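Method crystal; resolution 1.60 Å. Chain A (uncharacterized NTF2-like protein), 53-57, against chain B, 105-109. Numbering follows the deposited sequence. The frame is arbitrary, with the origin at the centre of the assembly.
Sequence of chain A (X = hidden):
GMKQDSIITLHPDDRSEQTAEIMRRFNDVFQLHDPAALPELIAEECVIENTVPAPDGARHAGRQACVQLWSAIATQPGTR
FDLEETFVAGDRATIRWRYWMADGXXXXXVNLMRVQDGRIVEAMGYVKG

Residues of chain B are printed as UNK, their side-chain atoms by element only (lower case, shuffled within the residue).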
# COMPACT_ATOMS: atom_id res chain seq x y z
N PRO A 53 5.45 -7.03 -13.53
CA PRO A 53 5.01 -8.36 -13.16
C PRO A 53 5.62 -8.85 -11.86
O PRO A 53 6.74 -8.51 -11.53
CB PRO A 53 5.59 -9.22 -14.28
CG PRO A 53 6.88 -8.49 -14.60
CD PRO A 53 6.69 -7.07 -14.34
N ALA A 54 4.89 -9.69 -11.15
CA ALA A 54 5.46 -10.45 -10.05
C ALA A 54 6.71 -11.18 -10.56
O ALA A 54 6.77 -11.60 -11.72
CB ALA A 54 4.44 -11.44 -9.52
N PRO A 55 7.68 -11.42 -9.67
CA PRO A 55 7.68 -11.12 -8.25
C PRO A 55 7.90 -9.72 -7.84
O PRO A 55 7.41 -9.33 -6.78
CB PRO A 55 8.82 -11.98 -7.74
CG PRO A 55 9.78 -12.05 -8.89
CD PRO A 55 8.91 -12.14 -10.09
N ASP A 56 8.63 -8.95 -8.63
CA ASP A 56 9.19 -7.67 -8.16
C ASP A 56 8.49 -6.39 -8.58
O ASP A 56 8.65 -5.32 -7.95
CB ASP A 56 10.66 -7.57 -8.59
CG ASP A 56 11.54 -8.57 -7.94
OD1 ASP A 56 11.30 -8.88 -6.76
OD2 ASP A 56 12.46 -9.10 -8.59
N GLY A 57 7.77 -6.47 -9.70
CA GLY A 57 7.27 -5.33 -10.41
C GLY A 57 8.40 -4.75 -11.27
O GLY A 57 9.54 -4.76 -10.82
N UNK B 105 9.17 -19.93 -4.83
CA UNK B 105 8.91 -18.64 -5.48
C UNK B 105 8.65 -17.58 -4.40
O UNK B 105 8.40 -17.90 -3.24
n UNK B 105 7.06 -20.57 -7.92
c UNK B 105 7.69 -18.77 -6.42
o UNK B 105 9.02 -19.52 -8.25
c UNK B 105 7.98 -19.66 -7.62
N UNK B 106 8.68 -16.31 -4.80
CA UNK B 106 8.32 -15.25 -3.88
C UNK B 106 7.50 -14.23 -4.61
O UNK B 106 7.41 -14.27 -5.84
c UNK B 106 9.55 -14.56 -3.29
o UNK B 106 10.23 -13.77 -4.24
N UNK B 107 6.87 -13.35 -3.83
CA UNK B 107 6.14 -12.23 -4.38
C UNK B 107 6.25 -11.04 -3.40
O UNK B 107 6.20 -11.20 -2.17
c UNK B 107 3.87 -12.99 -3.43
c UNK B 107 3.98 -11.37 -5.42
c UNK B 107 4.66 -12.56 -4.70
N UNK B 108 6.46 -9.84 -3.93
CA UNK B 108 6.41 -8.65 -3.09
C UNK B 108 4.99 -8.17 -2.89
O UNK B 108 4.14 -8.28 -3.77
n UNK B 108 9.62 -5.57 -3.64
c UNK B 108 9.70 -4.31 -4.05
n UNK B 108 9.86 -3.34 -3.18
c UNK B 108 9.45 -6.71 -4.54
n UNK B 108 9.65 -4.02 -5.33
c UNK B 108 7.27 -7.55 -3.69
c UNK B 108 8.72 -7.87 -3.91
N UNK B 109 4.76 -7.57 -1.72
CA UNK B 109 3.43 -7.06 -1.35
C UNK B 109 3.48 -6.01 -0.29
O UNK B 109 4.55 -5.58 0.17

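Position 105 carries four side-chain atoms: two carbons in line, the second bearing one oxygen and one nitrogen. One N beside one O marks an amide, and the short stem makes the residue Asn105(B). It lies just before the strand; its CB, the nearest side-chain atom, is 7.0 Å from CB of Pro55(A), so it makes no contact with this stretch. A polar amide suits this exposed place, where it can meet solvent, and ND2 is hydrogen-bonded elsewhere in the structure.

Position 106 has one carbon followed by one oxygen, the signature of a serine, Ser106(B). Its main chain makes the closer approach to chain A: O lies 3.3 Å from CB of Pro55(A), whereas the side-chain oxygen OG is 4.2 Å from that same CB. The side chain is short, its CA-to-CB bond points sideways, and its hydroxyl is hydrogen-bonded elsewhere in the structure.

At position 107 the side chain is three carbons, one attached to the backbone and carrying the other two. This fork at the beta carbon, with no heteroatom, identifies Val107(B). CG2 meets CB of Ala54(A) at 4.1 Å, a modest apolar contact between two small side chains. Beta-branched residues are well suited to the extended backbone of a strand.

Position 108 shows three carbons, a nitrogen, and then a carbon carrying two more nitrogens: a guanidinium on a long stem, hence Arg108(B). Its CA-to-CB bond points toward chain A, and the chain runs m, t, p through its first three torsions. NH1 donates a hydrogen bond to O of Asp56(A) at 3.1 Å, with the acceptor at the edge of the guanidinium, near its plane, as suits an N-H donor. The carboxylate oxygen OD1 of Asp56(A) lies 3.6 Å from the aliphatic CD, a contact with the stem.

Position 109 has no side-chain atoms, so it is Gly109(B). It is buried, but even an ideal CB would have nothing of the other stretch within 5.5 Å, so this contact does not itself call for glycine.

Both hydrogen bonds of the contact are accepted by backbone carbonyls of chain A. The loop, in which a cis peptide bond precedes Pro55(A) and Gly57(A) N bonds to Pro53(A) O at 2.9 Å, offers two successive carbonyls to one residue. Arg108(B) N donates to Pro55(A) O at 3.0 Å, nearly straight at 167°, while its guanidinium takes the next carbonyl at a more bent 145°. Proline, lacking an amide hydrogen, can still accept through its carbonyl, and its ring adds packing beside the strand.

Chain B (105-109) NSVRG
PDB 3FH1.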